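Local coordinates for protein deoxyribodipyrimidine photo-lyase (Oryza sativa Japonica Group, PDB 3UMV) that repairs ultraviolet-damaged DNA in rice, using light and a bound FAD to split cyclobutane pyrimidine dimers back into separate bases, at residues Gln367-Lys372 and Ala380-Met385; Phe394-Trp399 and Lys423-Gly428; Ser415-Leu420 and Val435-Ser440. All coordinates share one frame; numbering follows the deposited sequence.

Contact 1. Residues Gln367-Lys372 and Ala380-Met385; sequences QLENAK and ASQLEM. With URE (urea), chain J.
The carboxamide of Q382 lies beneath two backbone carbonyls at the end of helix 365-369: L368 O stands over one of its faces, 3.6 Å from Q382 CD, and E369 O is displaced toward that same face. At the periphery of the amide, Q382 OE1 accepts a hydrogen bond from the indole NE1 of W399. The helix end is closed by a Schellman motif, with A371 as its C-prime residue. The turn is sealed by K372 N bonding to Q367 O at 2.9 Å and A371 N to L368 O at 3.0 Å, and the positive phi of A371 (59°) brings its methyl round to face helix 376-388.

Q382 reaches across with CG anti to the backbone N, and a bend at chi2 (70°) swings the amide under the ending helix. NE2 then donates to E369 O over 3.1 Å. This bond is far from straight, 136° at the hydrogen, with the oxygen tilted out of the amide plane. Q382 thus spans a terminal helix carbonyl and a tryptophan predicted to carry electrons to the flavin, and both partners would limit rotation of the amide.

The side chain of E369 leads away from this interface, its carboxylate held by K423, Y424 and Y419 of helix 410-424. On the far side of helix 376-388, E384 borders a urea pocket, while its OE2 is bonded to Y475 OH and H392 N. Beside the Q382 hydrogen bond the contact is apolar, joining two successive helices of the helical FAD-binding domain. The methyl of A371 rests against the branch point of L383, CB to CG 3.9 Å, and against Q382 CG at 4.0 Å.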
loop_
_atom_site.group_PDB
_atom_site.type_symbol
_atom_site.label_atom_id
_atom_site.label_comp_id
_atom_site.label_asym_id
_atom_site.label_seq_id
_atom_site.Cartn_x
_atom_site.Cartn_y
_atom_site.Cartn_z
ATOM N N GLN A 367 -4.458 3.893 26.404
ATOM C CA GLN A 367 -4.974 2.614 26.901
ATOM C C GLN A 367 -5.214 1.605 25.774
ATOM O O GLN A 367 -4.919 0.417 25.930
ATOM C CB GLN A 367 -6.264 2.819 27.691
ATOM C CG GLN A 367 -6.037 3.448 29.067
ATOM C CD GLN A 367 -7.308 3.984 29.697
ATOM O OE1 GLN A 367 -8.305 4.202 29.021
ATOM N NE2 GLN A 367 -7.269 4.216 31.016
ATOM N N LEU A 368 -5.760 2.080 24.660
ATOM C CA LEU A 368 -5.931 1.236 23.480
ATOM C C LEU A 368 -4.580 0.802 22.938
ATOM O O LEU A 368 -4.347 -0.380 22.669
ATOM C CB LEU A 368 -6.727 1.982 22.409
ATOM C CG LEU A 368 -8.185 2.293 22.770
ATOM C CD1 LEU A 368 -8.814 3.304 21.812
ATOM C CD2 LEU A 368 -9.023 1.017 22.845
ATOM N N GLU A 369 -3.682 1.759 22.767
ATOM C CA GLU A 369 -2.370 1.455 22.201
ATOM C C GLU A 369 -1.632 0.382 22.998
ATOM O O GLU A 369 -0.935 -0.463 22.435
ATOM C CB GLU A 369 -1.511 2.705 22.127
ATOM C CG GLU A 369 -0.129 2.417 21.577
ATOM C CD GLU A 369 0.556 3.644 21.057
ATOM O OE1 GLU A 369 1.634 3.484 20.464
ATOM O OE2 GLU A 369 0.026 4.764 21.232
ATOM N N ASN A 370 -1.772 0.428 24.315
ATOM C CA ASN A 370 -1.079 -0.519 25.175
ATOM C C ASN A 370 -1.895 -1.765 25.507
ATOM O O ASN A 370 -1.488 -2.563 26.357
ATOM C CB ASN A 370 -0.598 0.178 26.452
ATOM C CG ASN A 370 0.518 1.164 26.179
ATOM O OD1 ASN A 370 0.293 2.375 26.089
ATOM N ND2 ASN A 370 1.727 0.648 26.013
ATOM N N ALA A 371 -3.031 -1.925 24.827
ATOM C CA ALA A 371 -3.874 -3.110 24.951
ATOM C C ALA A 371 -4.356 -3.350 26.384
ATOM O O ALA A 371 -4.240 -4.459 26.917
ATOM C CB ALA A 371 -3.154 -4.354 24.392
ATOM N N LYS A 372 -4.909 -2.298 26.985
ATOM C CA LYS A 372 -5.383 -2.348 28.364
ATOM C C LYS A 372 -6.909 -2.301 28.508
ATOM O O LYS A 372 -7.432 -1.632 29.399
ATOM C CB LYS A 372 -4.750 -1.216 29.183
ATOM C CG LYS A 372 -3.219 -1.164 29.130
ATOM C CD LYS A 372 -2.572 -2.373 29.780
ATOM C CE LYS A 372 -1.052 -2.204 29.842
ATOM N NZ LYS A 372 -0.356 -3.384 30.435
ATOM N N ALA A 380 -5.561 -8.927 22.238
ATOM C CA ALA A 380 -4.740 -9.824 21.425
ATOM C C ALA A 380 -4.526 -9.258 20.023
ATOM O O ALA A 380 -3.424 -9.304 19.499
ATOM C CB ALA A 380 -5.376 -11.254 21.360
ATOM N N SER A 381 -5.584 -8.719 19.429
ATOM C CA SER A 381 -5.476 -8.161 18.087
ATOM C C SER A 381 -4.543 -6.954 18.085
ATOM O O SER A 381 -3.704 -6.811 17.201
ATOM C CB SER A 381 -6.853 -7.817 17.508
ATOM O OG SER A 381 -7.465 -6.717 18.156
ATOM N N GLN A 382 -4.655 -6.110 19.110
ATOM C CA GLN A 382 -3.749 -4.975 19.231
ATOM C C GLN A 382 -2.291 -5.404 19.402
ATOM O O GLN A 382 -1.399 -4.834 18.776
ATOM C CB GLN A 382 -4.203 -4.048 20.369
ATOM C CG GLN A 382 -3.241 -2.924 20.679
ATOM C CD GLN A 382 -3.178 -1.862 19.594
ATOM O OE1 GLN A 382 -4.092 -1.726 18.778
ATOM N NE2 GLN A 382 -2.096 -1.099 19.584
ATOM N N LEU A 383 -2.048 -6.428 20.225
ATOM C CA LEU A 383 -0.687 -6.904 20.446
ATOM C C LEU A 383 -0.101 -7.588 19.220
ATOM O O LEU A 383 1.113 -7.534 19.000
ATOM C CB LEU A 383 -0.635 -7.856 21.643
ATOM C CG LEU A 383 -0.906 -7.160 22.980
ATOM C CD1 LEU A 383 -1.183 -8.174 24.078
ATOM C CD2 LEU A 383 0.245 -6.230 23.373
ATOM N N GLU A 384 -0.952 -8.239 18.427
ATOM C CA GLU A 384 -0.475 -8.880 17.211
ATOM C C GLU A 384 0.085 -7.788 16.309
ATOM O O GLU A 384 1.194 -7.907 15.806
ATOM C CB GLU A 384 -1.570 -9.682 16.505
ATOM C CG GLU A 384 -1.036 -10.502 15.311
ATOM C CD GLU A 384 -2.112 -11.283 14.572
ATOM O OE1 GLU A 384 -1.778 -12.354 14.028
ATOM O OE2 GLU A 384 -3.278 -10.840 14.513
ATOM N N MET A 385 -0.669 -6.707 16.141
ATOM C CA MET A 385 -0.195 -5.572 15.354
ATOM C C MET A 385 1.093 -4.966 15.944
ATOM O O MET A 385 2.070 -4.732 15.232
ATOM C CB MET A 385 -1.298 -4.515 15.240
ATOM C CG MET A 385 -0.919 -3.333 14.376
ATOM S SD MET A 385 -2.223 -2.084 14.262
ATOM C CE MET A 385 -2.521 -1.749 16.001
HETATM C C URE J . -1.353 -12.686 10.125
HETATM O O URE J . -1.477 -11.924 11.085
HETATM N N1 URE J . -1.773 -13.929 10.199
HETATM N N2 URE J . -0.653 -12.306 9.086
#

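Contact 2. Residues Phe394-Trp399 and Lys423-Gly428; sequences FMRMYW and KYEIDG. With FAD (flavin-adenine dinucleotide), chain I.
R396 reaches out from helix 393-405 and meets two acids of 423-428 in quite different ways. E425 and R396 arrive from opposite directions, and their flat groups stack: the carboxylate and guanidinium planes are 10° apart, with E425 OE1 lying 3.3 Å from R396 CZ, over the centre of one face. No N-H points at that oxygen, so attraction between charges holds the pair. The flavin ribityl oxygen O2' lies over the opposite face.

D427 is instead gripped end-on, its carboxylate turned 41° from the guanidinium. R396 NH1 donates to OD1 of D427 over 3.1 Å in an almost straight bond within the guanidinium plane. The partner bond, NH2 to OD2 of D427, is shorter at 2.8 Å but more bent, and it uses the syn lone pair of the acceptor; S285 OG also bonds to OD2. The aspartate is turned toward R396 by its chi1 of 59°, which sets CG between the backbone N and carbonyl carbon.

E425 to G428 form a type I turn that brings the D427 carbonyl to the flavin edge, where FAD N3 donates to D427 O at 2.7 Å. R396 meanwhile runs along the isoalloxazine, its CB 3.6 Å from FAD C8 and its NH1 3.1 Å from FAD C4X. Replacing R396 with a leucine would probably leave the E425 and D427 carboxylates without their shared positive mate. An arginine-aspartate salt bridge next to the flavin recurs in photolyases and cryptochromes. Here the buried positive charge beside C4X is likely to draw electron density toward that part of the ring and so to help stabilise reduced flavin, while the two acids temper its field.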
loop_
_atom_site.group_PDB
_atom_site.type_symbol
_atom_site.label_atom_id
_atom_site.label_comp_id
_atom_site.label_asym_id
_atom_site.label_seq_id
_atom_site.Cartn_x
_atom_site.Cartn_y
_atom_site.Cartn_z
ATOM N N PHE A 394 -9.105 -10.589 9.400
ATOM C CA PHE A 394 -10.422 -10.649 10.010
ATOM C C PHE A 394 -10.412 -9.833 11.312
ATOM O O PHE A 394 -11.343 -9.088 11.593
ATOM C CB PHE A 394 -10.861 -12.085 10.287
ATOM C CG PHE A 394 -12.245 -12.172 10.856
ATOM C CD1 PHE A 394 -13.345 -12.270 10.015
ATOM C CD2 PHE A 394 -12.453 -12.104 12.222
ATOM C CE1 PHE A 394 -14.623 -12.337 10.534
ATOM C CE2 PHE A 394 -13.733 -12.166 12.744
ATOM C CZ PHE A 394 -14.815 -12.282 11.897
ATOM N N MET A 395 -9.342 -9.964 12.089
ATOM C CA MET A 395 -9.248 -9.224 13.354
ATOM C C MET A 395 -9.191 -7.690 13.150
ATOM O O MET A 395 -9.621 -6.954 14.029
ATOM C CB MET A 395 -8.082 -9.704 14.238
ATOM C CG MET A 395 -8.301 -11.084 14.894
ATOM S SD MET A 395 -9.967 -11.355 15.522
ATOM C CE MET A 395 -10.089 -10.047 16.732
ATOM N N ARG A 396 -8.686 -7.206 12.008
ATOM C CA ARG A 396 -8.675 -5.753 11.755
ATOM C C ARG A 396 -10.075 -5.134 11.782
ATOM O O ARG A 396 -10.264 -4.014 12.307
ATOM C CB ARG A 396 -7.956 -5.409 10.442
ATOM C CG ARG A 396 -6.486 -5.753 10.459
ATOM C CD ARG A 396 -5.745 -5.102 9.295
ATOM N NE ARG A 396 -4.532 -5.846 8.971
ATOM C CZ ARG A 396 -3.475 -5.322 8.366
ATOM N NH1 ARG A 396 -3.467 -4.036 8.056
ATOM N NH2 ARG A 396 -2.416 -6.080 8.090
ATOM N N MET A 397 -11.059 -5.869 11.254
ATOM C CA MET A 397 -12.451 -5.408 11.268
ATOM C C MET A 397 -12.983 -5.306 12.705
ATOM O O MET A 397 -13.542 -4.281 13.095
ATOM C CB MET A 397 -13.340 -6.343 10.441
ATOM C CG MET A 397 -12.956 -6.400 8.985
ATOM S SD MET A 397 -14.046 -7.486 8.019
ATOM C CE MET A 397 -13.300 -9.060 8.354
ATOM N N TYR A 398 -12.804 -6.374 13.483
ATOM C CA TYR A 398 -13.211 -6.406 14.884
ATOM C C TYR A 398 -12.522 -5.288 15.673
ATOM O O TYR A 398 -13.165 -4.515 16.375
ATOM C CB TYR A 398 -12.850 -7.764 15.487
ATOM C CG TYR A 398 -13.248 -7.932 16.933
ATOM C CD1 TYR A 398 -12.357 -7.659 17.966
ATOM C CD2 TYR A 398 -14.528 -8.358 17.265
ATOM C CE1 TYR A 398 -12.738 -7.830 19.307
ATOM C CE2 TYR A 398 -14.912 -8.522 18.580
ATOM C CZ TYR A 398 -14.027 -8.249 19.592
ATOM O OH TYR A 398 -14.444 -8.419 20.894
ATOM N N TRP A 399 -11.210 -5.200 15.500
ATOM C CA TRP A 399 -10.356 -4.240 16.200
ATOM C C TRP A 399 -10.829 -2.810 15.999
ATOM O O TRP A 399 -11.005 -2.052 16.962
ATOM C CB TRP A 399 -8.927 -4.420 15.693
ATOM C CG TRP A 399 -7.944 -3.402 16.128
ATOM C CD1 TRP A 399 -7.240 -3.383 17.298
ATOM C CD2 TRP A 399 -7.480 -2.290 15.361
ATOM N NE1 TRP A 399 -6.391 -2.300 17.319
ATOM C CE2 TRP A 399 -6.524 -1.611 16.143
ATOM C CE3 TRP A 399 -7.789 -1.794 14.092
ATOM C CZ2 TRP A 399 -5.881 -0.459 15.699
ATOM C CZ3 TRP A 399 -7.152 -0.654 13.657
ATOM C CH2 TRP A 399 -6.205 -0.004 14.447
ATOM N N LYS A 423 1.058 3.527 12.615
ATOM C CA LYS A 423 2.232 3.399 13.464
ATOM C C LYS A 423 2.844 1.994 13.422
ATOM O O LYS A 423 4.055 1.848 13.320
ATOM C CB LYS A 423 1.890 3.777 14.911
ATOM C CG LYS A 423 3.015 3.577 15.889
ATOM C CD LYS A 423 2.695 4.268 17.202
ATOM C CE LYS A 423 3.920 4.330 18.097
ATOM N NZ LYS A 423 3.646 5.055 19.382
ATOM N N TYR A 424 1.993 0.977 13.510
ATOM C CA TYR A 424 2.438 -0.391 13.748
ATOM C C TYR A 424 2.429 -1.343 12.551
ATOM O O TYR A 424 3.232 -2.286 12.502
ATOM C CB TYR A 424 1.600 -0.997 14.886
ATOM C CG TYR A 424 1.924 -0.370 16.234
ATOM C CD1 TYR A 424 1.033 0.485 16.872
ATOM C CD2 TYR A 424 3.135 -0.618 16.842
ATOM C CE1 TYR A 424 1.339 1.049 18.117
ATOM C CE2 TYR A 424 3.450 -0.058 18.077
ATOM C CZ TYR A 424 2.554 0.777 18.695
ATOM O OH TYR A 424 2.879 1.323 19.916
ATOM N N GLU A 425 1.507 -1.150 11.612
ATOM C CA GLU A 425 1.397 -2.093 10.502
ATOM C C GLU A 425 2.520 -1.909 9.478
ATOM O O GLU A 425 2.873 -0.795 9.097
ATOM C CB GLU A 425 0.032 -1.993 9.807
ATOM C CG GLU A 425 -1.162 -2.250 10.679
ATOM C CD GLU A 425 -1.469 -3.730 10.895
ATOM O OE1 GLU A 425 -2.594 -4.038 11.325
ATOM O OE2 GLU A 425 -0.601 -4.582 10.625
ATOM N N ILE A 426 3.080 -3.022 9.028
ATOM C CA ILE A 426 4.094 -2.979 7.988
ATOM C C ILE A 426 3.484 -2.569 6.648
ATOM O O ILE A 426 4.170 -2.018 5.797
ATOM C CB ILE A 426 4.839 -4.328 7.885
ATOM C CG1 ILE A 426 6.056 -4.188 6.963
ATOM C CG2 ILE A 426 3.893 -5.457 7.458
ATOM C CD1 ILE A 426 6.996 -3.107 7.399
ATOM N N ASP A 427 2.182 -2.789 6.501
ATOM C CA ASP A 427 1.458 -2.493 5.268
ATOM C C ASP A 427 0.614 -1.208 5.359
ATOM O O ASP A 427 -0.208 -0.917 4.481
ATOM C CB ASP A 427 0.612 -3.722 4.836
ATOM C CG ASP A 427 -0.409 -4.154 5.896
ATOM O OD1 ASP A 427 -0.765 -3.348 6.778
ATOM O OD2 ASP A 427 -0.869 -5.315 5.843
ATOM N N GLY A 428 0.859 -0.428 6.413
ATOM C CA GLY A 428 0.065 0.749 6.726
ATOM C C GLY A 428 0.477 1.982 5.945
ATOM O O GLY A 428 1.339 1.900 5.069
HETATM P PA FAD I . -4.779 -11.686 1.908
HETATM O O1A FAD I . -6.074 -12.184 2.473
HETATM O O2A FAD I . -3.835 -12.767 1.461
HETATM O O5B FAD I . -5.115 -10.679 0.710
HETATM C C5B FAD I . -4.274 -10.548 -0.416
HETATM C C4B FAD I . -4.236 -9.085 -0.869
HETATM O O4B FAD I . -5.530 -8.593 -1.187
HETATM C C3B FAD I . -3.738 -8.165 0.228
HETATM O O3B FAD I . -2.331 -8.136 0.280
HETATM C C2B FAD I . -4.299 -6.848 -0.218
HETATM O O2B FAD I . -3.536 -6.350 -1.300
HETATM C C1B FAD I . -5.643 -7.251 -0.769
HETATM N N9A FAD I . -6.694 -7.115 0.253
HETATM C C8A FAD I . -7.165 -8.077 1.106
HETATM N N7A FAD I . -8.136 -7.515 1.864
HETATM C C5A FAD I . -8.274 -6.206 1.512
HETATM C C6A FAD I . -9.100 -5.159 1.938
HETATM N N6A FAD I . -10.074 -5.343 2.829
HETATM N N1A FAD I . -8.989 -3.917 1.351
HETATM C C2A FAD I . -8.076 -3.713 0.343
HETATM N N3A FAD I . -7.261 -4.742 -0.073
HETATM C C4A FAD I . -7.372 -5.964 0.495
HETATM N N1 FAD I . -4.527 -3.354 4.072
HETATM C C2 FAD I . -3.300 -2.837 3.773
HETATM O O2 FAD I . -2.746 -3.237 2.749
HETATM N N3 FAD I . -2.724 -1.878 4.588
HETATM C C4 FAD I . -3.374 -1.442 5.728
HETATM O O4 FAD I . -2.854 -0.590 6.456
HETATM C C4X FAD I . -4.628 -1.966 6.017
HETATM N N5 FAD I . -5.320 -1.585 7.143
HETATM C C5X FAD I . -6.574 -2.102 7.403
HETATM C C6 FAD I . -7.285 -1.682 8.535
HETATM C C7 FAD I . -8.552 -2.208 8.804
HETATM C C7M FAD I . -9.301 -1.728 10.020
HETATM C C8 FAD I . -9.094 -3.162 7.938
HETATM C C8M FAD I . -10.447 -3.765 8.176
HETATM C C9 FAD I . -8.376 -3.578 6.830
HETATM C C9A FAD I . -7.126 -3.050 6.561
HETATM N N10 FAD I . -6.418 -3.475 5.456
HETATM C C10 FAD I . -5.187 -2.922 5.195
HETATM C "C1'" FAD I . -6.972 -4.518 4.496
HETATM C "C2'" FAD I . -6.589 -5.988 4.859
HETATM O "O2'" FAD I . -6.809 -6.333 6.232
HETATM C "C3'" FAD I . -5.135 -6.359 4.512
HETATM O "O3'" FAD I . -4.869 -5.991 3.185
HETATM C "C4'" FAD I . -4.838 -7.853 4.666
HETATM O "O4'" FAD I . -5.092 -8.255 5.999
HETATM C "C5'" FAD I . -3.380 -8.090 4.277
HETATM O "O5'" FAD I . -2.877 -9.361 4.610
HETATM P P FAD I . -2.568 -10.413 3.437
HETATM O O1P FAD I . -1.705 -9.781 2.362
HETATM O O2P FAD I . -1.945 -11.649 4.032
HETATM O O3P FAD I . -4.095 -10.686 2.995
#

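Contact 3. Residues Ser415-Leu420 and Val435-Ser440; sequences STAIYL and VGCMWS. With FAD (flavin-adenine dinucleotide), chain I.
G436 O, on the helix turn that bears C437, is gripped by two donors of a single residue: S440 OG at 3.0 Å and S440 N at 3.1 Å, reaching it from opposite faces of the carbonyl plane. The hydroxyl folds back onto the preceding turn because chi1 of S440 (-60°) sets OG beside its own backbone N. Thus held, OG also packs against the flavin, 3.8 Å from FAD C8M. One turn earlier G436 lays its bare backbone on the ring, CA to FAD C8 3.5 Å, and a CB on this residue would collide with FAD C9.

Between the helices, C437 is the residue that reaches across. Its sulfur, anti to the carbonyl carbon (chi1 -68°), is directed at 415-420 and comes to rest against the methyl of A417, SG to CB 3.7 Å. I418 leans in alongside: its CG1 branch, rather than CG2, meets CB of C437 at 4.0 Å. No hydrogen bond links the two segments. The contact is a small apolar crossing of helices 410-424 and 431-442 in the helical FAD-binding domain of the photolyase fold, and the short side chains of A417 and C437 bring their CA atoms to 6.4 Å.

Neighbouring groups extend the packing around this crossing. V435 and M438 on the 431-442 helix press against helix 310-333, and L420 on the partner helix touches the indole of W399. Farther round helix 410-424, R365 bonds to the hydroxyls of S415 and T416. The backbone N of C437 lies 3.8 Å from FAD C7M, at the dimethylbenzene end of the flavin.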
loop_
_atom_site.group_PDB
_atom_site.type_symbol
_atom_site.label_atom_id
_atom_site.label_comp_id
_atom_site.label_asym_id
_atom_site.label_seq_id
_atom_site.Cartn_x
_atom_site.Cartn_y
_atom_site.Cartn_z
ATOM N N SER A 415 -9.683 8.574 13.937
ATOM C CA SER A 415 -8.342 9.134 14.109
ATOM C C SER A 415 -7.435 8.168 14.862
ATOM O O SER A 415 -6.257 8.008 14.541
ATOM C CB SER A 415 -8.427 10.467 14.862
ATOM O OG SER A 415 -7.140 10.999 15.084
ATOM N N THR A 416 -7.986 7.525 15.881
ATOM C CA THR A 416 -7.193 6.601 16.688
ATOM C C THR A 416 -6.841 5.329 15.909
ATOM O O THR A 416 -5.695 4.869 15.939
ATOM C CB THR A 416 -7.892 6.293 18.032
ATOM O OG1 THR A 416 -7.890 7.482 18.833
ATOM C CG2 THR A 416 -7.150 5.223 18.783
ATOM N N ALA A 417 -7.815 4.780 15.196
ATOM C CA ALA A 417 -7.573 3.585 14.376
ATOM C C ALA A 417 -6.473 3.846 13.346
ATOM O O ALA A 417 -5.576 3.023 13.152
ATOM C CB ALA A 417 -8.878 3.125 13.682
ATOM N N ILE A 418 -6.563 4.992 12.670
ATOM C CA ILE A 418 -5.632 5.336 11.608
ATOM C C ILE A 418 -4.254 5.549 12.202
ATOM O O ILE A 418 -3.266 5.058 11.685
ATOM C CB ILE A 418 -6.114 6.605 10.820
ATOM C CG1 ILE A 418 -7.320 6.252 9.948
ATOM C CG2 ILE A 418 -5.001 7.207 9.976
ATOM C CD1 ILE A 418 -7.978 7.477 9.306
ATOM N N TYR A 419 -4.190 6.246 13.328
ATOM C CA TYR A 419 -2.913 6.473 13.990
ATOM C C TYR A 419 -2.239 5.149 14.354
ATOM O O TYR A 419 -1.065 4.958 14.067
ATOM C CB TYR A 419 -3.108 7.345 15.235
ATOM C CG TYR A 419 -1.984 7.259 16.246
ATOM C CD1 TYR A 419 -0.803 7.968 16.079
ATOM C CD2 TYR A 419 -2.110 6.445 17.364
ATOM C CE1 TYR A 419 0.225 7.868 17.010
ATOM C CE2 TYR A 419 -1.097 6.343 18.300
ATOM C CZ TYR A 419 0.067 7.051 18.117
ATOM O OH TYR A 419 1.068 6.937 19.059
ATOM N N LEU A 420 -2.984 4.240 14.976
ATOM C CA LEU A 420 -2.422 2.952 15.381
ATOM C C LEU A 420 -2.010 2.093 14.189
ATOM O O LEU A 420 -0.930 1.510 14.178
ATOM C CB LEU A 420 -3.414 2.191 16.253
ATOM C CG LEU A 420 -3.600 2.850 17.620
ATOM C CD1 LEU A 420 -4.703 2.164 18.412
ATOM C CD2 LEU A 420 -2.276 2.851 18.388
ATOM N N VAL A 435 -8.993 3.047 3.991
ATOM C CA VAL A 435 -10.266 2.459 3.592
ATOM C C VAL A 435 -10.748 1.366 4.561
ATOM O O VAL A 435 -11.937 1.281 4.838
ATOM C CB VAL A 435 -10.287 2.023 2.100
ATOM C CG1 VAL A 435 -11.549 1.195 1.754
ATOM C CG2 VAL A 435 -10.252 3.282 1.233
ATOM N N GLY A 436 -9.827 0.555 5.081
ATOM C CA GLY A 436 -10.169 -0.450 6.085
ATOM C C GLY A 436 -10.768 0.172 7.341
ATOM O O GLY A 436 -11.792 -0.289 7.856
ATOM N N CYS A 437 -10.137 1.234 7.828
ATOM C CA CYS A 437 -10.641 1.947 9.010
ATOM C C CYS A 437 -12.000 2.572 8.708
ATOM O O CYS A 437 -12.924 2.503 9.541
ATOM C CB CYS A 437 -9.637 3.010 9.465
ATOM S SG CYS A 437 -8.109 2.299 10.132
ATOM N N MET A 438 -12.124 3.168 7.515
ATOM C CA MET A 438 -13.397 3.747 7.098
ATOM C C MET A 438 -14.484 2.686 6.913
ATOM O O MET A 438 -15.648 2.936 7.197
ATOM C CB MET A 438 -13.234 4.577 5.825
ATOM C CG MET A 438 -12.416 5.824 6.003
ATOM S SD MET A 438 -13.340 7.199 6.737
ATOM C CE MET A 438 -14.307 7.742 5.311
ATOM N N TRP A 439 -14.118 1.506 6.420
ATOM C CA TRP A 439 -15.126 0.448 6.286
ATOM C C TRP A 439 -15.668 0.095 7.673
ATOM O O TRP A 439 -16.870 -0.048 7.885
ATOM C CB TRP A 439 -14.513 -0.793 5.626
ATOM C CG TRP A 439 -15.470 -1.946 5.447
ATOM C CD1 TRP A 439 -16.214 -2.234 4.332
ATOM C CD2 TRP A 439 -15.764 -2.981 6.399
ATOM N NE1 TRP A 439 -16.962 -3.369 4.542
ATOM C CE2 TRP A 439 -16.702 -3.846 5.800
ATOM C CE3 TRP A 439 -15.332 -3.250 7.698
ATOM C CZ2 TRP A 439 -17.212 -4.962 6.460
ATOM C CZ3 TRP A 439 -15.840 -4.367 8.354
ATOM C CH2 TRP A 439 -16.769 -5.200 7.733
ATOM N N SER A 440 -14.757 -0.027 8.628
ATOM C CA SER A 440 -15.090 -0.511 9.961
ATOM C C SER A 440 -15.911 0.494 10.747
ATOM O O SER A 440 -16.908 0.141 11.378
ATOM C CB SER A 440 -13.799 -0.821 10.723
ATOM O OG SER A 440 -13.074 -1.820 10.032
HETATM P PA FAD I . -4.779 -11.686 1.908
HETATM O O1A FAD I . -6.074 -12.184 2.473
HETATM O O2A FAD I . -3.835 -12.767 1.461
HETATM O O5B FAD I . -5.115 -10.679 0.710
HETATM C C5B FAD I . -4.274 -10.548 -0.416
HETATM C C4B FAD I . -4.236 -9.085 -0.869
HETATM O O4B FAD I . -5.530 -8.593 -1.187
HETATM C C3B FAD I . -3.738 -8.165 0.228
HETATM O O3B FAD I . -2.331 -8.136 0.280
HETATM C C2B FAD I . -4.299 -6.848 -0.218
HETATM O O2B FAD I . -3.536 -6.350 -1.300
HETATM C C1B FAD I . -5.643 -7.251 -0.769
HETATM N N9A FAD I . -6.694 -7.115 0.253
HETATM C C8A FAD I . -7.165 -8.077 1.106
HETATM N N7A FAD I . -8.136 -7.515 1.864
HETATM C C5A FAD I . -8.274 -6.206 1.512
HETATM C C6A FAD I . -9.100 -5.159 1.938
HETATM N N6A FAD I . -10.074 -5.343 2.829
HETATM N N1A FAD I . -8.989 -3.917 1.351
HETATM C C2A FAD I . -8.076 -3.713 0.343
HETATM N N3A FAD I . -7.261 -4.742 -0.073
HETATM C C4A FAD I . -7.372 -5.964 0.495
HETATM N N1 FAD I . -4.527 -3.354 4.072
HETATM C C2 FAD I . -3.300 -2.837 3.773
HETATM O O2 FAD I . -2.746 -3.237 2.749
HETATM N N3 FAD I . -2.724 -1.878 4.588
HETATM C C4 FAD I . -3.374 -1.442 5.728
HETATM O O4 FAD I . -2.854 -0.590 6.456
HETATM C C4X FAD I . -4.628 -1.966 6.017
HETATM N N5 FAD I . -5.320 -1.585 7.143
HETATM C C5X FAD I . -6.574 -2.102 7.403
HETATM C C6 FAD I . -7.285 -1.682 8.535
HETATM C C7 FAD I . -8.552 -2.208 8.804
HETATM C C7M FAD I . -9.301 -1.728 10.020
HETATM C C8 FAD I . -9.094 -3.162 7.938
HETATM C C8M FAD I . -10.447 -3.765 8.176
HETATM C C9 FAD I . -8.376 -3.578 6.830
HETATM C C9A FAD I . -7.126 -3.050 6.561
HETATM N N10 FAD I . -6.418 -3.475 5.456
HETATM C C10 FAD I . -5.187 -2.922 5.195
HETATM C "C1'" FAD I . -6.972 -4.518 4.496
HETATM C "C2'" FAD I . -6.589 -5.988 4.859
HETATM O "O2'" FAD I . -6.809 -6.333 6.232
HETATM C "C3'" FAD I . -5.135 -6.359 4.512
HETATM O "O3'" FAD I . -4.869 -5.991 3.185
HETATM C "C4'" FAD I . -4.838 -7.853 4.666
HETATM O "O4'" FAD I . -5.092 -8.255 5.999
HETATM C "C5'" FAD I . -3.380 -8.090 4.277
HETATM O "O5'" FAD I . -2.877 -9.361 4.610
HETATM P P FAD I . -2.568 -10.413 3.437
HETATM O O1P FAD I . -1.705 -9.781 2.362
HETATM O O2P FAD I . -1.945 -11.649 4.032
HETATM O O3P FAD I . -4.095 -10.686 2.995
#

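Helix 410-424 ties the set together: its A417 and I418 make contact 3, its end leads into the turn of contact 2, and it reaches contact 1 where E369 OE1 lies 2.6 Å from Y424 OH. Contacts 2 and 3 have centres about 9 Å apart and both touch FAD; contact 2 runs from the pyrimidine edge to the methylated end, where contact 3 also packs. Contact 1 stands farther out, about 11 Å from contact 2 between centres. W399, a predicted electron carrier on helix 393-405, lies between contacts 1 and 3 and packs onto A417, with W399 CH2 3.4 Å from A417 O.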